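Local coordinates for probable amidase (PDB 2DC0), which is probably an amidase, an alpha/beta member of the amidase family built on a large mixed sheet with surrounding helices and modelled as a pair of subunits, at residues 200-205 against 286-291; 276-281 against 338-343; 280-285 against 381-386; 332-337 against 388-393. One frame throughout, in Å; residues are numbered along the deposited sequence.

Contact 1 (200-205 against 286-291); sequences SRSTDH and TRLVRY
Ser200 holds OG anti to its backbone N (chi1 170°), while in Leu288 chi1 (-163°) places CG toward the loop and chi2 (160°) brings CD2 to the hydroxyls there. That methyl, CD2, sits among three hydroxyls of the 200-205 loop: it lies 4.0 Å from Ser200 OG, 3.8 Å from Ser202 OG and 3.9 Å from Thr203 OG1. One helix position further on, Val289 turns CG2 to the CB of Ser200, 3.9 Å away, where the two backbones also come closest.

Here hydroxyls line a contact of van der Waals kind while their hydrogen bonds go to other partners. No hydrogen bond crosses between the two segments. Instead Thr203 OG1 donates to Ser200 OG at 3.1 Å, joining two of the hydroxyls inside the loop. The carboxylate of Glu292, just beyond 286-291 on the same helix, binds Ser200 OG through one oxygen and Ser202 OG through the other, and Ser202 OG also pairs with Arg334 NH2. On the loop's subunit-facing side Arg201 forms a salt bridge with Asp329 of the second subunit. The arrangement is a loop-on-helix junction of the amidase fold: the connection between strands 182-185 and 206-210 of the mixed sheet rests on helix 281-296.

Contact 2 (276-281 against 338-343); sequences LPLEGV and RLELVK
Glu340 presents its carboxylate to the backbone of Leu278, and the polar contacts of this flat group gather at its two oxygens. OE1 receives the N-H of Leu278 on its syn lone pair, the one on the side of the other oxygen, in a 2.8 Å bond with an angle of 161° at the hydrogen. OE2 accepts from a water at 2.7 Å, and the water in turn accepts from Glu279 N. One carboxylate thus secures two successive amide groups, one directly and one through solvent. The pyrrolidine ring of Pro277 lies slantwise to the glutamate chain and brings its CD within 3.3 Å of OE1.

The reach depends on the shape of Glu340: CG stands anti to the carbonyl carbon (chi1 -84°), and the chain runs extended beyond it. Leu278 slides past this chain in the opposite direction, its CD2 3.7 Å from OE1. The gripped N-H belongs to the first residue of a type II beta turn, Leu278 to Val281, with Gly280 at the N-cap of helix 281-296. The bond joins helix 324-345 to the connection between strand 270-273, outermost in the sheet within this chain, and helix 281-296.

Beside the polar grip is an aliphatic one. Leu276 and Leu341 lie side by side and point the same way, with Leu276 CD1 3.6 Å from Leu341 CA and 3.7 Å from Leu341 CD1. Phe244 of helix 242-245 packs against both Leu276 and Leu278. At the far end of 338-343, Lys343 forms a salt bridge with Glu226 of the second subunit.

Contact 3 (280-285 against 381-386); sequences GVYEVY and FITLTL
Leu386 makes a CH-pi contact with Tyr285: its CB stands over one face of the ring, 4.0 Å from the centroid and 14° off the normal. The CG of Leu386 lies between its backbone N and carbonyl carbon (chi1 69°), and the two methyls beyond it part company. CD2 comes 3.8 Å from the ring atom CD2 of Tyr285.

The remaining contacts are mostly aliphatic. Leu386 CD1 meets Val281 CG2 at 3.7 Å, the two side chains running past each other in opposite directions, and also touches Tyr285 CB. Val281 and Tyr285 are one helical turn apart, with Tyr282 beside them, so the leucine is received by the opening turn of helix 281-296, a ready example of a single large residue packing on a helix face. Its own segment runs from helix 377-382 toward helix 386-390.

Ile382 CG2 meets the edge of Tyr282 in plane, 3.5 Å from CE1, the two side chains nearly perpendicular, and Leu386 CD2 lies 3.8 Å from Tyr282 CD1.

The polar groups find partners outside the two segments: Thr383 OG1 sits 3.8 Å from Tyr282 CD1 but hydrogen-bonds to Glu379 O, and Tyr282 OH has a weak bond from Arg378.

Contact 4 (332-337 against 388-393); sequences AEREAL and FSLLGV
Arg334 is the first residue of 332-337 to touch Leu390 and Leu391. Its aliphatic part does much of the work: CD lies 3.3 Å from Leu390 O and 3.6 Å from Leu390 CD1, while CG packs against Leu391 CD2 at 3.9 Å, the arginine and Leu391 sliding past each other in opposite directions. The chain then bends at chi3 (68°), which places NE, and the guanidinium beyond it has Leu390 O at its edge, near its plane. NH1 makes a weak bond of 3.4 Å to that carbonyl. The stronger hold on the guanidinium is the bond from NH2 to Ser202 OG, so that the group bridges a loop and a helix end. A positive charge beside the last carbonyls of a helix would probably be favoured by the helix dipole.

Leu337 completes the walk, its CD1 a loose 4.4 Å from Leu390 CD2 and its carbonyl O 4.1 Å from Leu391 CD1; it also packs on Val281. The same helix faces the second subunit, where Glu335 forms a salt bridge with Arg338 of that subunit.

The receiving end is a Schellman motif. Gly392 leaves the helix with positive phi (73°), and weak bonds return from Gly392 N to Ser389 O and from Val393 N to Phe388 O, terminating helix 386-390 against the flank of helix 324-345.

Overall arrangement
Followed from the N terminus, the chain opens contact 1 in the loop before strand 206-210 and closes it on helix 281-296, enclosing three strands of the large sheet. Contacts 2 and 3 start from one stretch, overlapping at Gly280 and Val281, before that closure, so both cross contact 1. Contact 2 closes on helix 324-345 and contact 3 at 381-386, which follows on from helix 377-382. Contact 4 opens on helix 324-345 after contact 1 has closed, crossing contacts 2 and 3. Val281 touches Leu337 and Leu390, joining contacts 2, 3 and 4, while Arg334 connects contacts 4 and 1. Helices 281-296, 324-345 and 386-390 are thereby bound to one another and to the loop.

Contact 1 (200-205 against 286-291)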
# COMPACT_ATOMS: atom_id res chain seq x y z
N SER A 200 -4.34 -10.20 12.34
CA SER A 200 -3.24 -9.76 11.50
C SER A 200 -3.24 -8.24 11.64
O SER A 200 -4.06 -7.56 11.02
CB SER A 200 -3.47 -10.14 10.05
OG SER A 200 -2.52 -9.52 9.20
N ARG A 201 -2.33 -7.70 12.45
CA ARG A 201 -2.28 -6.26 12.66
C ARG A 201 -2.16 -5.41 11.40
O ARG A 201 -2.71 -4.32 11.36
CB ARG A 201 -1.12 -5.91 13.61
CG ARG A 201 -1.32 -6.36 15.05
CD ARG A 201 -0.03 -6.17 15.83
NE ARG A 201 0.42 -4.78 15.80
CZ ARG A 201 1.68 -4.39 15.97
NH1 ARG A 201 2.63 -5.30 16.19
NH2 ARG A 201 2.00 -3.11 15.92
N SER A 202 -1.47 -5.91 10.37
CA SER A 202 -1.31 -5.12 9.15
C SER A 202 -2.41 -5.38 8.12
O SER A 202 -2.37 -4.84 7.02
CB SER A 202 0.06 -5.38 8.51
OG SER A 202 0.15 -6.69 7.99
N THR A 203 -3.40 -6.18 8.50
CA THR A 203 -4.48 -6.50 7.58
C THR A 203 -5.87 -6.41 8.23
O THR A 203 -6.88 -6.38 7.51
CB THR A 203 -4.29 -7.90 6.98
OG1 THR A 203 -2.95 -8.02 6.49
CG2 THR A 203 -5.26 -8.13 5.85
N ASP A 204 -5.92 -6.37 9.56
CA ASP A 204 -7.21 -6.28 10.28
C ASP A 204 -7.90 -4.94 10.01
O ASP A 204 -7.25 -3.92 9.81
CB ASP A 204 -7.02 -6.37 11.80
CG ASP A 204 -6.61 -7.74 12.29
OD1 ASP A 204 -6.72 -8.74 11.54
OD2 ASP A 204 -6.18 -7.82 13.47
N HIS A 205 -9.23 -4.96 10.04
CA HIS A 205 -10.06 -3.77 9.85
C HIS A 205 -11.27 -3.84 10.79
O HIS A 205 -11.84 -4.91 10.98
CB HIS A 205 -10.66 -3.69 8.44
CG HIS A 205 -9.66 -3.44 7.35
ND1 HIS A 205 -8.74 -4.38 6.94
CD2 HIS A 205 -9.52 -2.39 6.51
CE1 HIS A 205 -8.07 -3.92 5.90
NE2 HIS A 205 -8.53 -2.71 5.61
N THR A 286 -2.82 -15.69 2.67
CA THR A 286 -2.78 -16.78 3.64
C THR A 286 -1.51 -16.82 4.47
O THR A 286 -1.56 -16.88 5.70
CB THR A 286 -2.98 -18.12 2.92
OG1 THR A 286 -4.25 -18.12 2.27
CG2 THR A 286 -2.93 -19.28 3.92
N ARG A 287 -0.35 -16.78 3.81
CA ARG A 287 0.91 -16.83 4.53
C ARG A 287 1.12 -15.61 5.42
O ARG A 287 1.53 -15.73 6.57
CB ARG A 287 2.08 -16.96 3.55
CG ARG A 287 1.96 -18.18 2.66
CD ARG A 287 3.25 -18.46 1.90
NE ARG A 287 3.11 -19.66 1.07
CZ ARG A 287 4.13 -20.38 0.62
NH1 ARG A 287 5.38 -20.03 0.91
NH2 ARG A 287 3.91 -21.46 -0.12
N LEU A 288 0.82 -14.43 4.88
CA LEU A 288 1.00 -13.20 5.64
C LEU A 288 0.15 -13.18 6.91
O LEU A 288 0.66 -12.91 7.99
CB LEU A 288 0.68 -11.99 4.75
CG LEU A 288 1.19 -10.65 5.27
CD1 LEU A 288 1.27 -9.63 4.14
CD2 LEU A 288 0.28 -10.17 6.38
N VAL A 289 -1.14 -13.48 6.77
CA VAL A 289 -2.06 -13.49 7.90
C VAL A 289 -1.76 -14.60 8.91
O VAL A 289 -1.71 -14.36 10.11
CB VAL A 289 -3.53 -13.60 7.41
CG1 VAL A 289 -4.47 -13.93 8.57
CG2 VAL A 289 -3.95 -12.27 6.76
N ARG A 290 -1.57 -15.83 8.44
CA ARG A 290 -1.28 -16.94 9.35
C ARG A 290 0.00 -16.70 10.13
O ARG A 290 0.09 -17.04 11.31
CB ARG A 290 -1.19 -18.26 8.59
CG ARG A 290 -2.55 -18.73 8.08
CD ARG A 290 -2.45 -20.05 7.37
NE ARG A 290 -3.77 -20.57 7.02
CZ ARG A 290 -3.97 -21.64 6.27
NH1 ARG A 290 -2.93 -22.31 5.78
NH2 ARG A 290 -5.21 -22.05 6.00
N TYR A 291 1.00 -16.10 9.48
CA TYR A 291 2.26 -15.82 10.16
C TYR A 291 2.02 -14.85 11.31
O TYR A 291 2.46 -15.11 12.44
CB TYR A 291 3.28 -15.19 9.20
CG TYR A 291 4.61 -14.87 9.86
CD1 TYR A 291 5.61 -15.83 9.99
CD2 TYR A 291 4.84 -13.60 10.41
CE1 TYR A 291 6.81 -15.55 10.64
CE2 TYR A 291 6.04 -13.31 11.07
CZ TYR A 291 7.02 -14.29 11.17
OH TYR A 291 8.20 -14.02 11.82

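Contact 2 (276-281 against 338-343)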
# COMPACT_ATOMS: atom_id res chain seq x y z
N LEU A 276 -7.59 -7.24 -13.41
CA LEU A 276 -7.12 -7.40 -12.04
C LEU A 276 -6.64 -8.82 -11.79
O LEU A 276 -7.28 -9.56 -11.05
CB LEU A 276 -8.07 -6.70 -11.07
CG LEU A 276 -7.73 -6.82 -9.58
CD1 LEU A 276 -7.27 -5.47 -9.05
CD2 LEU A 276 -8.94 -7.32 -8.81
N PRO A 277 -5.55 -9.23 -12.46
CA PRO A 277 -4.99 -10.58 -12.35
C PRO A 277 -4.80 -11.07 -10.91
O PRO A 277 -5.37 -12.08 -10.52
CB PRO A 277 -3.65 -10.46 -13.08
CG PRO A 277 -3.91 -9.40 -14.10
CD PRO A 277 -4.68 -8.38 -13.29
N LEU A 278 -3.99 -10.34 -10.15
CA LEU A 278 -3.73 -10.70 -8.76
C LEU A 278 -3.35 -12.16 -8.63
O LEU A 278 -3.81 -12.86 -7.73
CB LEU A 278 -4.97 -10.41 -7.90
CG LEU A 278 -5.43 -8.94 -7.87
CD1 LEU A 278 -6.67 -8.80 -6.99
CD2 LEU A 278 -4.30 -8.07 -7.35
N GLU A 279 -2.50 -12.64 -9.54
CA GLU A 279 -2.09 -14.04 -9.48
C GLU A 279 -1.35 -14.34 -8.19
O GLU A 279 -0.47 -13.58 -7.78
CB GLU A 279 -1.22 -14.39 -10.69
CG GLU A 279 -1.89 -14.07 -12.02
CD GLU A 279 -1.17 -14.69 -13.20
OE1 GLU A 279 0.06 -14.47 -13.34
OE2 GLU A 279 -1.84 -15.39 -13.99
N GLY A 280 -1.72 -15.45 -7.56
CA GLY A 280 -1.10 -15.87 -6.32
C GLY A 280 -1.54 -15.09 -5.08
O GLY A 280 -0.99 -15.31 -4.00
N VAL A 281 -2.53 -14.22 -5.22
CA VAL A 281 -2.98 -13.41 -4.10
C VAL A 281 -3.51 -14.23 -2.93
O VAL A 281 -3.35 -13.85 -1.77
CB VAL A 281 -4.06 -12.38 -4.54
CG1 VAL A 281 -5.37 -13.09 -4.89
CG2 VAL A 281 -4.27 -11.35 -3.43
N ARG A 338 -0.09 -4.12 -5.16
CA ARG A 338 -0.69 -2.81 -4.96
C ARG A 338 -0.89 -2.02 -6.26
O ARG A 338 -1.97 -1.46 -6.47
CB ARG A 338 0.14 -2.01 -3.95
CG ARG A 338 -0.62 -0.89 -3.26
CD ARG A 338 0.19 -0.28 -2.11
NE ARG A 338 0.52 -1.25 -1.06
CZ ARG A 338 -0.31 -1.66 -0.11
NH1 ARG A 338 -1.56 -1.20 -0.06
NH2 ARG A 338 0.10 -2.53 0.80
N LEU A 339 0.12 -1.97 -7.12
CA LEU A 339 -0.01 -1.21 -8.37
C LEU A 339 -1.13 -1.75 -9.27
O LEU A 339 -1.81 -0.98 -9.96
CB LEU A 339 1.32 -1.20 -9.14
CG LEU A 339 1.38 -0.37 -10.43
CD1 LEU A 339 1.00 1.08 -10.16
CD2 LEU A 339 2.79 -0.45 -11.03
N GLU A 340 -1.33 -3.07 -9.24
CA GLU A 340 -2.38 -3.71 -10.04
C GLU A 340 -3.78 -3.21 -9.67
O GLU A 340 -4.62 -2.97 -10.54
CB GLU A 340 -2.36 -5.23 -9.86
CG GLU A 340 -1.38 -5.96 -10.74
CD GLU A 340 -1.55 -7.46 -10.63
OE1 GLU A 340 -2.70 -7.94 -10.67
OE2 GLU A 340 -0.52 -8.16 -10.51
N LEU A 341 -4.03 -3.09 -8.38
CA LEU A 341 -5.32 -2.62 -7.92
C LEU A 341 -5.50 -1.14 -8.28
O LEU A 341 -6.58 -0.72 -8.71
CB LEU A 341 -5.46 -2.81 -6.40
CG LEU A 341 -6.77 -2.29 -5.79
CD1 LEU A 341 -7.96 -2.86 -6.56
CD2 LEU A 341 -6.85 -2.68 -4.32
N VAL A 342 -4.44 -0.36 -8.10
CA VAL A 342 -4.47 1.07 -8.42
C VAL A 342 -4.83 1.27 -9.89
O VAL A 342 -5.63 2.15 -10.24
CB VAL A 342 -3.11 1.73 -8.11
CG1 VAL A 342 -3.07 3.16 -8.65
CG2 VAL A 342 -2.87 1.73 -6.60
N LYS A 343 -4.23 0.46 -10.75
CA LYS A 343 -4.47 0.55 -12.19
C LYS A 343 -5.90 0.14 -12.55
O LYS A 343 -6.52 0.74 -13.43
CB LYS A 343 -3.46 -0.33 -12.94
CG LYS A 343 -2.03 0.19 -12.83
CD LYS A 343 -0.99 -0.81 -13.31
CE LYS A 343 -0.97 -0.97 -14.81
NZ LYS A 343 0.19 -1.82 -15.22
O HOH W 1 -1.06 -10.72 -11.11

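Contact 3 (280-285 against 381-386)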
# COMPACT_ATOMS: atom_id res chain seq x y z
N GLY A 280 -1.72 -15.45 -7.56
CA GLY A 280 -1.10 -15.87 -6.32
C GLY A 280 -1.54 -15.09 -5.08
O GLY A 280 -0.99 -15.31 -4.00
N VAL A 281 -2.53 -14.22 -5.22
CA VAL A 281 -2.98 -13.41 -4.10
C VAL A 281 -3.51 -14.23 -2.93
O VAL A 281 -3.35 -13.85 -1.77
CB VAL A 281 -4.06 -12.38 -4.54
CG1 VAL A 281 -5.37 -13.09 -4.89
CG2 VAL A 281 -4.27 -11.35 -3.43
N TYR A 282 -4.15 -15.35 -3.24
CA TYR A 282 -4.68 -16.23 -2.21
C TYR A 282 -3.55 -16.71 -1.28
O TYR A 282 -3.65 -16.58 -0.05
CB TYR A 282 -5.36 -17.43 -2.86
CG TYR A 282 -5.88 -18.43 -1.86
CD1 TYR A 282 -7.01 -18.15 -1.09
CD2 TYR A 282 -5.25 -19.66 -1.69
CE1 TYR A 282 -7.49 -19.07 -0.18
CE2 TYR A 282 -5.73 -20.59 -0.78
CZ TYR A 282 -6.85 -20.29 -0.03
OH TYR A 282 -7.35 -21.21 0.86
N GLU A 283 -2.48 -17.24 -1.87
CA GLU A 283 -1.33 -17.74 -1.11
C GLU A 283 -0.64 -16.62 -0.32
O GLU A 283 -0.29 -16.81 0.84
CB GLU A 283 -0.29 -18.37 -2.03
CG GLU A 283 -0.77 -19.46 -2.97
CD GLU A 283 0.30 -19.82 -4.02
OE1 GLU A 283 1.37 -20.36 -3.62
OE2 GLU A 283 0.08 -19.56 -5.23
N VAL A 284 -0.45 -15.47 -0.96
CA VAL A 284 0.20 -14.33 -0.31
C VAL A 284 -0.56 -13.94 0.96
O VAL A 284 0.02 -13.82 2.04
CB VAL A 284 0.25 -13.09 -1.25
CG1 VAL A 284 0.78 -11.87 -0.49
CG2 VAL A 284 1.16 -13.37 -2.44
N TYR A 285 -1.87 -13.76 0.81
CA TYR A 285 -2.74 -13.40 1.93
C TYR A 285 -2.64 -14.43 3.05
O TYR A 285 -2.43 -14.11 4.22
CB TYR A 285 -4.20 -13.30 1.45
CG TYR A 285 -5.19 -13.22 2.59
CD1 TYR A 285 -5.47 -12.00 3.21
CD2 TYR A 285 -5.76 -14.37 3.12
CE1 TYR A 285 -6.30 -11.94 4.33
CE2 TYR A 285 -6.59 -14.32 4.24
CZ TYR A 285 -6.84 -13.10 4.84
OH TYR A 285 -7.60 -13.06 5.99
N PHE A 381 -14.71 -19.15 -1.05
CA PHE A 381 -15.36 -18.06 -0.32
C PHE A 381 -14.49 -16.95 0.28
O PHE A 381 -15.02 -16.02 0.88
CB PHE A 381 -16.21 -18.62 0.81
CG PHE A 381 -17.48 -19.27 0.35
CD1 PHE A 381 -18.58 -18.50 0.00
CD2 PHE A 381 -17.58 -20.65 0.28
CE1 PHE A 381 -19.77 -19.10 -0.41
CE2 PHE A 381 -18.76 -21.27 -0.13
CZ PHE A 381 -19.86 -20.49 -0.48
N ILE A 382 -13.19 -17.04 0.21
CA ILE A 382 -12.31 -15.97 0.69
C ILE A 382 -11.59 -15.25 -0.45
O ILE A 382 -11.23 -14.08 -0.32
CB ILE A 382 -11.29 -16.54 1.72
CG1 ILE A 382 -10.86 -15.45 2.69
CG2 ILE A 382 -10.08 -17.12 1.00
CD1 ILE A 382 -11.94 -15.04 3.65
N THR A 383 -11.39 -15.94 -1.56
CA THR A 383 -10.68 -15.36 -2.70
C THR A 383 -11.29 -14.07 -3.25
O THR A 383 -10.56 -13.16 -3.65
CB THR A 383 -10.57 -16.37 -3.87
OG1 THR A 383 -9.92 -17.56 -3.41
CG2 THR A 383 -9.76 -15.78 -5.01
N LEU A 384 -12.64 -13.94 -3.27
CA LEU A 384 -13.33 -12.76 -3.77
C LEU A 384 -13.17 -11.52 -2.89
O LEU A 384 -13.17 -10.39 -3.38
CB LEU A 384 -14.82 -13.05 -3.95
CG LEU A 384 -15.14 -14.15 -4.95
CD1 LEU A 384 -16.64 -14.39 -4.98
CD2 LEU A 384 -14.63 -13.76 -6.33
N THR A 385 -13.02 -11.73 -1.59
CA THR A 385 -12.91 -10.61 -0.67
C THR A 385 -11.51 -10.24 -0.19
O THR A 385 -11.20 -9.06 -0.03
CB THR A 385 -13.77 -10.87 0.57
OG1 THR A 385 -13.49 -12.18 1.09
CG2 THR A 385 -15.25 -10.79 0.21
N LEU A 386 -10.65 -11.23 0.03
CA LEU A 386 -9.32 -10.96 0.57
C LEU A 386 -8.42 -9.90 -0.09
O LEU A 386 -7.65 -9.24 0.59
CB LEU A 386 -8.56 -12.29 0.72
CG LEU A 386 -8.10 -13.08 -0.52
CD1 LEU A 386 -6.86 -12.44 -1.10
CD2 LEU A 386 -7.78 -14.53 -0.09

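Contact 4 (332-337 against 388-393)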
# COMPACT_ATOMS: atom_id res chain seq x y z
N ALA A 332 6.62 -8.51 0.62
CA ALA A 332 7.07 -7.97 -0.66
C ALA A 332 6.04 -8.29 -1.75
O ALA A 332 5.78 -7.47 -2.62
CB ALA A 332 8.44 -8.55 -1.03
N GLU A 333 5.49 -9.50 -1.72
CA GLU A 333 4.50 -9.90 -2.71
C GLU A 333 3.24 -9.04 -2.60
O GLU A 333 2.58 -8.77 -3.61
CB GLU A 333 4.14 -11.38 -2.56
CG GLU A 333 5.26 -12.35 -2.94
CD GLU A 333 5.80 -12.10 -4.34
OE1 GLU A 333 5.00 -11.96 -5.29
OE2 GLU A 333 7.05 -12.05 -4.50
N ARG A 334 2.90 -8.62 -1.39
CA ARG A 334 1.72 -7.77 -1.21
C ARG A 334 1.96 -6.43 -1.87
O ARG A 334 1.08 -5.90 -2.54
CB ARG A 334 1.40 -7.55 0.28
CG ARG A 334 0.41 -6.40 0.49
CD ARG A 334 -0.26 -6.42 1.85
NE ARG A 334 0.64 -6.13 2.96
CZ ARG A 334 0.25 -6.11 4.23
NH1 ARG A 334 -1.03 -6.35 4.54
NH2 ARG A 334 1.12 -5.85 5.20
N GLU A 335 3.14 -5.86 -1.66
CA GLU A 335 3.44 -4.56 -2.26
C GLU A 335 3.42 -4.67 -3.78
O GLU A 335 2.97 -3.75 -4.47
CB GLU A 335 4.79 -4.03 -1.76
CG GLU A 335 4.77 -3.65 -0.27
CD GLU A 335 3.53 -2.84 0.11
OE1 GLU A 335 3.30 -1.78 -0.52
OE2 GLU A 335 2.79 -3.27 1.03
N ALA A 336 3.88 -5.79 -4.31
CA ALA A 336 3.90 -6.00 -5.76
C ALA A 336 2.49 -5.99 -6.37
O ALA A 336 2.34 -5.68 -7.55
CB ALA A 336 4.60 -7.32 -6.08
N LEU A 337 1.48 -6.32 -5.58
CA LEU A 337 0.10 -6.36 -6.07
C LEU A 337 -0.61 -5.01 -6.00
O LEU A 337 -1.61 -4.79 -6.69
CB LEU A 337 -0.72 -7.37 -5.28
CG LEU A 337 -0.29 -8.84 -5.41
CD1 LEU A 337 -0.97 -9.67 -4.33
CD2 LEU A 337 -0.65 -9.36 -6.79
N PHE A 388 -9.05 -6.90 -1.26
CA PHE A 388 -9.35 -5.56 -0.81
C PHE A 388 -9.01 -5.26 0.65
O PHE A 388 -8.72 -4.12 1.00
CB PHE A 388 -10.81 -5.28 -1.16
CG PHE A 388 -11.16 -5.76 -2.55
CD1 PHE A 388 -10.54 -5.19 -3.66
CD2 PHE A 388 -11.98 -6.87 -2.74
CE1 PHE A 388 -10.73 -5.71 -4.94
CE2 PHE A 388 -12.17 -7.41 -4.01
CZ PHE A 388 -11.54 -6.83 -5.11
N SER A 389 -9.04 -6.29 1.49
CA SER A 389 -8.68 -6.12 2.88
C SER A 389 -7.15 -6.22 2.93
O SER A 389 -6.49 -5.48 3.66
CB SER A 389 -9.31 -7.21 3.75
OG SER A 389 -9.16 -8.49 3.17
N LEU A 390 -6.59 -7.13 2.14
CA LEU A 390 -5.14 -7.30 2.07
C LEU A 390 -4.48 -5.97 1.73
O LEU A 390 -3.46 -5.61 2.33
CB LEU A 390 -4.76 -8.32 0.98
CG LEU A 390 -3.25 -8.52 0.76
CD1 LEU A 390 -2.62 -9.19 1.98
CD2 LEU A 390 -3.02 -9.37 -0.48
N LEU A 391 -5.06 -5.24 0.79
CA LEU A 391 -4.52 -3.96 0.34
C LEU A 391 -5.10 -2.72 1.04
O LEU A 391 -4.71 -1.60 0.72
CB LEU A 391 -4.66 -3.84 -1.18
CG LEU A 391 -3.87 -4.93 -1.95
CD1 LEU A 391 -4.13 -4.83 -3.45
CD2 LEU A 391 -2.38 -4.74 -1.66
N GLY A 392 -6.03 -2.93 1.96
CA GLY A 392 -6.61 -1.84 2.74
C GLY A 392 -7.59 -0.83 2.15
O GLY A 392 -7.84 0.20 2.78
N VAL A 393 -8.15 -1.12 0.98
CA VAL A 393 -9.08 -0.18 0.35
C VAL A 393 -10.52 -0.33 0.85
O VAL A 393 -10.95 -1.42 1.20
CB VAL A 393 -9.06 -0.32 -1.19
CG1 VAL A 393 -7.66 0.01 -1.71
CG2 VAL A 393 -9.44 -1.73 -1.60